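Local coordinates for oligopeptide-binding protein appA (Bacillus subtilis, PDB 1XOC) that binds oligopeptides as the solute-binding component of the App ABC transporter, delivering them to an oligopeptide permease that can replace Opp in sporulation and competence, at residues A[288-293]-A[481-486]; A[318-323]-A[470-474]. All coordinates share one frame; numbering follows the deposited sequence.

Overall arrangement
Following the chain from the N terminus, the first residues to take part are 288-293, which run from helix 281-289 through a turn into helix 293-300 and supply the first half of contact 1. After strand 306-307 comes a long loop, whose residues 318-323 begin contact 2, and then helix 332-341. Contact 2 closes when helix 463-480 packs on that loop. The same helix leads at once into strand 483-496, whose start closes contact 1 against residues 288-293. Contact 2 is therefore nested inside the loop closed by contact 1. Contact 1 joins the turn to the mixed sheet, contact 2 the loop to helix 463-480; their centres are about 19 Å apart.

Contact 1 of 2, residues A[288-293]-A[481-486]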
loop_
_atom_site.group_PDB
_atom_site.type_symbol
_atom_site.label_atom_id
_atom_site.label_comp_id
_atom_site.label_asym_id
_atom_site.label_seq_id
_atom_site.Cartn_x
_atom_site.Cartn_y
_atom_site.Cartn_z
ATOM N N THR A 288 -19.238 -1.549 13.589
ATOM C CA THR A 288 -18.424 -2.739 13.702
ATOM C C THR A 288 -19.198 -3.856 14.402
ATOM O O THR A 288 -19.183 -5.016 13.973
ATOM C CB THR A 288 -17.128 -2.427 14.472
ATOM O OG1 THR A 288 -16.364 -1.474 13.715
ATOM C CG2 THR A 288 -16.309 -3.698 14.704
ATOM N N THR A 289 -19.888 -3.498 15.476
ATOM C CA THR A 289 -20.620 -4.481 16.278
ATOM C C THR A 289 -21.751 -5.116 15.474
ATOM O O THR A 289 -22.161 -6.241 15.751
ATOM C CB THR A 289 -21.189 -3.809 17.551
ATOM O OG1 THR A 289 -20.115 -3.218 18.274
ATOM C CG2 THR A 289 -21.893 -4.800 18.467
ATOM N N ALA A 290 -22.256 -4.386 14.482
ATOM C CA ALA A 290 -23.353 -4.874 13.633
ATOM C C ALA A 290 -22.889 -5.841 12.546
ATOM O O ALA A 290 -23.724 -6.458 11.879
ATOM C CB ALA A 290 -24.050 -3.707 12.974
ATOM N N LEU A 291 -21.579 -5.934 12.343
ATOM C CA LEU A 291 -21.030 -6.732 11.254
ATOM C C LEU A 291 -20.455 -8.056 11.738
ATOM O O LEU A 291 -19.589 -8.105 12.619
ATOM C CB LEU A 291 -19.993 -5.944 10.472
ATOM C CG LEU A 291 -20.502 -4.672 9.791
ATOM C CD1 LEU A 291 -19.359 -3.800 9.293
ATOM C CD2 LEU A 291 -21.503 -5.018 8.666
ATOM N N ASP A 292 -20.941 -9.131 11.133
ATOM C CA ASP A 292 -20.528 -10.477 11.468
ATOM C C ASP A 292 -19.259 -10.774 10.682
ATOM O O ASP A 292 -19.289 -11.423 9.630
ATOM C CB ASP A 292 -21.639 -11.472 11.130
ATOM C CG ASP A 292 -21.359 -12.872 11.661
ATOM O OD1 ASP A 292 -22.309 -13.690 11.667
ATOM O OD2 ASP A 292 -20.192 -13.149 12.050
ATOM N N ARG A 293 -18.139 -10.274 11.182
ATOM C CA ARG A 293 -16.878 -10.374 10.448
ATOM C C ARG A 293 -16.383 -11.821 10.277
ATOM O O ARG A 293 -15.765 -12.162 9.274
ATOM C CB ARG A 293 -15.818 -9.468 11.084
ATOM C CG ARG A 293 -16.068 -7.979 10.820
ATOM C CD ARG A 293 -15.053 -7.102 11.485
ATOM N NE ARG A 293 -15.268 -7.136 12.909
ATOM C CZ ARG A 293 -14.339 -6.931 13.836
ATOM N NH1 ARG A 293 -13.068 -6.676 13.529
ATOM N NH2 ARG A 293 -14.708 -6.994 15.101
ATOM N N GLN A 481 -12.162 3.066 16.572
ATOM C CA GLN A 481 -12.707 2.479 15.360
ATOM C C GLN A 481 -12.762 3.490 14.205
ATOM O O GLN A 481 -13.817 3.676 13.596
ATOM C CB GLN A 481 -14.097 1.888 15.604
ATOM C CG GLN A 481 -14.102 0.676 16.539
ATOM C CD GLN A 481 -13.478 -0.555 15.909
ATOM O OE1 GLN A 481 -14.084 -1.169 15.021
ATOM N NE2 GLN A 481 -12.292 -0.944 16.383
ATOM N N PRO A 482 -11.612 4.103 13.855
ATOM C CA PRO A 482 -11.638 4.964 12.677
ATOM C C PRO A 482 -11.931 4.134 11.416
ATOM O O PRO A 482 -12.481 4.649 10.427
ATOM C CB PRO A 482 -10.235 5.544 12.648
ATOM C CG PRO A 482 -9.380 4.530 13.386
ATOM C CD PRO A 482 -10.265 4.014 14.457
ATOM N N TYR A 483 -11.550 2.859 11.478
ATOM C CA TYR A 483 -11.919 1.844 10.510
ATOM C C TYR A 483 -12.652 0.721 11.243
ATOM O O TYR A 483 -12.458 0.536 12.447
ATOM C CB TYR A 483 -10.688 1.153 9.902
ATOM C CG TYR A 483 -9.636 1.967 9.169
ATOM C CD1 TYR A 483 -9.870 3.234 8.670
ATOM C CD2 TYR A 483 -8.367 1.421 8.955
ATOM C CE1 TYR A 483 -8.888 3.925 7.958
ATOM C CE2 TYR A 483 -7.374 2.110 8.241
ATOM C CZ TYR A 483 -7.632 3.340 7.744
ATOM O OH TYR A 483 -6.628 3.996 7.060
ATOM N N THR A 484 -13.452 -0.036 10.487
ATOM C CA THR A 484 -13.786 -1.400 10.839
ATOM C C THR A 484 -12.721 -2.282 10.208
ATOM O O THR A 484 -12.615 -2.386 8.984
ATOM C CB THR A 484 -15.208 -1.805 10.369
ATOM O OG1 THR A 484 -16.150 -1.007 11.070
ATOM C CG2 THR A 484 -15.492 -3.204 10.648
ATOM N N PHE A 485 -11.921 -2.920 11.040
ATOM C CA PHE A 485 -10.888 -3.789 10.541
ATOM C C PHE A 485 -11.556 -5.082 10.119
ATOM O O PHE A 485 -12.369 -5.617 10.859
ATOM C CB PHE A 485 -9.814 -3.999 11.624
ATOM C CG PHE A 485 -9.102 -2.732 11.983
ATOM C CD1 PHE A 485 -9.522 -1.970 13.078
ATOM C CD2 PHE A 485 -8.065 -2.260 11.202
ATOM C CE1 PHE A 485 -8.900 -0.759 13.385
ATOM C CE2 PHE A 485 -7.445 -1.068 11.503
ATOM C CZ PHE A 485 -7.856 -0.318 12.599
ATOM N N LEU A 486 -11.247 -5.588 8.920
ATOM C CA LEU A 486 -11.940 -6.762 8.394
ATOM C C LEU A 486 -11.106 -8.035 8.493
ATOM O O LEU A 486 -11.487 -8.950 9.206
ATOM C CB LEU A 486 -12.463 -6.511 6.962
ATOM C CG LEU A 486 -13.601 -5.474 6.769
ATOM C CD1 LEU A 486 -13.845 -5.304 5.274
ATOM C CD2 LEU A 486 -14.872 -5.828 7.523
#
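Thr288, in helix 281-289, meets Thr484 and Gln481 through a chain of two hydrogen bonds. Thr484 OG1 donates to Thr288 OG1 at 2.7 Å, and Thr288 OG1 in turn donates to Gln481 OE1 at 2.6 Å. The two threonine side chains lie antiparallel, side by side, whereas the glutamine crosses Thr288 at about a right angle. Its carbonyl takes the hydroxyl in the amide plane, with a C=O...donor angle of 146°. The bend of the Gln481 chain at chi2 turns the amide toward Thr288.

With its other branch Thr484 reaches the turn at Leu291 and the start of the next helix at Arg293, where CG2 lies 4.0 Å from Arg293 CD. Further along the strand, Leu486 CD2 touches Arg293 CG at 4.1 Å. The arginine then bends at chi3 (-70°), and its NH1 reaches the backbone Phe485 O at 3.0 Å. That oxygen sits at the edge of the guanidinium, 18° out of its plane. One guanidinium face is covered by Thr288 CG2, 3.6 Å above the plane and offset toward the rim.

These contacts tie the turn between helices 281-289 and 293-300 to the first residues of strand 483-496 in the large mixed sheet. Trp271 NE1 hydrogen-bonds to Thr484 OG1, while Arg293 NH2 makes a weak bond to Lys327 O. Every residue in contact is buried, which makes the polar pairing significant: the hydroxyl of Thr288 both accepts and donates across the contact, the two bonds running in the same direction from Thr484 to Thr288 to Gln481, and the probably charged guanidinium is met by a neutral backbone carbonyl instead of a carboxylate in this contact.

Contact 2 of 2, residues A[318-323]-A[470-474]; sequences NYPKDI and YEQIY
Residues 318-323 form an irregular loop that packs against one side of helix 463-480, a loop-on-helix contact in this family 5 solute-binding protein. The backbones come nearest at Pro320 and Glu471, whose CA atoms are 6.6 Å apart. At the Asn318 end the CA of that residue stands 7.9 Å from the CA of Tyr470. Within the helix, the bond from Tyr474 N to Tyr470 O confirms the helical turn that puts Tyr474 and the base of Tyr470 on the loop side.

Asn318 has CG anti to its own backbone nitrogen (chi1 -156°), which brings ND2 to the base of the Tyr470 ring and near Tyr474 OH. The ND2 atom comes to 3.6 Å from Tyr470 CG, with the amide and ring planes 77° apart, while OD1 is held by Ser467 OG. Next along the loop, the Pro320 ring leans obliquely on Tyr474, CD reaching CE1 at 3.5 Å. The backbone Asn318 O lies at the edge of the Tyr474 ring, in its plane, and receives a weak hydrogen bond from the phenol. Ile323 crosses Tyr474 at about a right angle: its extended chain brings CD1 to 4.0 Å from Tyr474 CB.

At the exposed margin Asp322 OD2 and Glu471 OE2 bring like charges within 4.1 Å, their carboxylate planes 85° apart. Lys468 forms a salt bridge with Glu471 OE1, which would partly offset the repulsion. A water also spans the acids, donating to Glu471 OE2 and, weakly at 3.2 Å, to Asp322 OD1.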
loop_
_atom_site.group_PDB
_atom_site.type_symbol
_atom_site.label_atom_id
_atom_site.label_comp_id
_atom_site.label_asym_id
_atom_site.label_seq_id
_atom_site.Cartn_x
_atom_site.Cartn_y
_atom_site.Cartn_z
ATOM N N ASN A 318 6.343 -5.622 15.538
ATOM C CA ASN A 318 5.649 -4.743 16.471
ATOM C C ASN A 318 4.236 -5.204 16.795
ATOM O O ASN A 318 3.525 -4.542 17.552
ATOM C CB ASN A 318 5.590 -3.336 15.889
ATOM C CG ASN A 318 5.430 -2.265 16.949
ATOM O OD1 ASN A 318 5.963 -2.369 18.052
ATOM N ND2 ASN A 318 4.680 -1.225 16.617
ATOM N N TYR A 319 3.802 -6.304 16.190
ATOM C CA TYR A 319 2.449 -6.770 16.391
ATOM C C TYR A 319 2.359 -7.207 17.839
ATOM O O TYR A 319 3.219 -7.966 18.305
ATOM C CB TYR A 319 2.121 -7.907 15.439
ATOM C CG TYR A 319 0.656 -8.335 15.458
ATOM C CD1 TYR A 319 0.224 -9.361 16.302
ATOM C CD2 TYR A 319 -0.292 -7.708 14.659
ATOM C CE1 TYR A 319 -1.112 -9.751 16.317
ATOM C CE2 TYR A 319 -1.606 -8.107 14.661
ATOM C CZ TYR A 319 -2.012 -9.120 15.484
ATOM O OH TYR A 319 -3.350 -9.502 15.480
ATOM N N PRO A 320 1.349 -6.708 18.568
ATOM C CA PRO A 320 1.269 -6.936 20.002
ATOM C C PRO A 320 0.772 -8.336 20.313
ATOM O O PRO A 320 -0.393 -8.636 20.088
ATOM C CB PRO A 320 0.282 -5.868 20.459
ATOM C CG PRO A 320 -0.593 -5.670 19.312
ATOM C CD PRO A 320 0.235 -5.879 18.088
ATOM N N LYS A 321 1.660 -9.170 20.828
ATOM C CA LYS A 321 1.371 -10.575 21.077
ATOM C C LYS A 321 0.361 -10.801 22.215
ATOM O O LYS A 321 -0.447 -11.734 22.163
ATOM C CB LYS A 321 2.684 -11.290 21.395
ATOM C CG LYS A 321 2.626 -12.803 21.284
ATOM C CD LYS A 321 3.909 -13.367 20.680
ATOM C CE LYS A 321 4.072 -12.988 19.206
ATOM N NZ LYS A 321 5.179 -13.770 18.578
ATOM N N ASP A 322 0.396 -9.931 23.222
ATOM C CA ASP A 322 -0.310 -10.162 24.488
ATOM C C ASP A 322 -1.174 -8.970 24.920
ATOM O O ASP A 322 -1.232 -8.635 26.107
ATOM C CB ASP A 322 0.718 -10.495 25.585
ATOM C CG ASP A 322 1.877 -9.490 25.638
ATOM O OD1 ASP A 322 2.557 -9.408 26.685
ATOM O OD2 ASP A 322 2.099 -8.781 24.625
ATOM N N ILE A 323 -1.854 -8.355 23.957
ATOM C CA ILE A 323 -2.688 -7.176 24.195
ATOM C C ILE A 323 -4.178 -7.556 24.127
ATOM O O ILE A 323 -4.604 -8.304 23.238
ATOM C CB ILE A 323 -2.354 -6.072 23.147
ATOM C CG1 ILE A 323 -2.769 -4.692 23.627
ATOM C CG2 ILE A 323 -3.009 -6.358 21.778
ATOM C CD1 ILE A 323 -2.638 -3.636 22.538
ATOM N N TYR A 470 3.754 1.344 21.915
ATOM C CA TYR A 470 2.771 1.132 20.853
ATOM C C TYR A 470 1.541 0.358 21.304
ATOM O O TYR A 470 0.492 0.487 20.693
ATOM C CB TYR A 470 3.397 0.528 19.576
ATOM C CG TYR A 470 3.365 1.541 18.458
ATOM C CD1 TYR A 470 4.427 2.403 18.233
ATOM C CD2 TYR A 470 2.229 1.690 17.678
ATOM C CE1 TYR A 470 4.371 3.379 17.236
ATOM C CE2 TYR A 470 2.164 2.654 16.690
ATOM C CZ TYR A 470 3.237 3.498 16.459
ATOM O OH TYR A 470 3.181 4.479 15.457
ATOM N N GLU A 471 1.627 -0.417 22.378
ATOM C CA GLU A 471 0.412 -1.046 22.920
ATOM C C GLU A 471 -0.688 0.001 23.213
ATOM O O GLU A 471 -1.865 -0.220 22.932
ATOM C CB GLU A 471 0.726 -1.834 24.193
ATOM C CG GLU A 471 1.553 -3.089 23.963
ATOM C CD GLU A 471 2.015 -3.764 25.263
ATOM O OE1 GLU A 471 1.656 -3.299 26.380
ATOM O OE2 GLU A 471 2.759 -4.772 25.168
ATOM N N GLN A 472 -0.292 1.142 23.770
ATOM C CA GLN A 472 -1.229 2.224 24.047
ATOM C C GLN A 472 -1.834 2.818 22.789
ATOM O O GLN A 472 -2.987 3.206 22.790
ATOM C CB GLN A 472 -0.542 3.351 24.808
ATOM C CG GLN A 472 -0.046 2.970 26.162
ATOM C CD GLN A 472 0.556 4.155 26.880
ATOM O OE1 GLN A 472 -0.108 5.178 27.066
ATOM N NE2 GLN A 472 1.820 4.030 27.285
ATOM N N ILE A 473 -1.043 2.932 21.731
ATOM C CA ILE A 473 -1.531 3.495 20.465
ATOM C C ILE A 473 -2.565 2.551 19.852
ATOM O O ILE A 473 -3.640 2.977 19.440
ATOM C CB ILE A 473 -0.368 3.766 19.492
ATOM C CG1 ILE A 473 0.478 4.924 20.000
ATOM C CG2 ILE A 473 -0.891 4.115 18.105
ATOM C CD1 ILE A 473 1.881 5.031 19.364
ATOM N N TYR A 474 -2.243 1.266 19.806
ATOM C CA TYR A 474 -3.199 0.257 19.361
ATOM C C TYR A 474 -4.506 0.287 20.148
ATOM O O TYR A 474 -5.578 0.191 19.561
ATOM C CB TYR A 474 -2.569 -1.123 19.474
ATOM C CG TYR A 474 -1.428 -1.364 18.524
ATOM C CD1 TYR A 474 -0.342 -2.122 18.917
ATOM C CD2 TYR A 474 -1.453 -0.883 17.210
ATOM C CE1 TYR A 474 0.694 -2.368 18.055
ATOM C CE2 TYR A 474 -0.415 -1.123 16.344
ATOM C CZ TYR A 474 0.637 -1.881 16.768
ATOM O OH TYR A 474 1.669 -2.125 15.934
HETATM O O HOH W 1 1.991 -6.320 27.007
#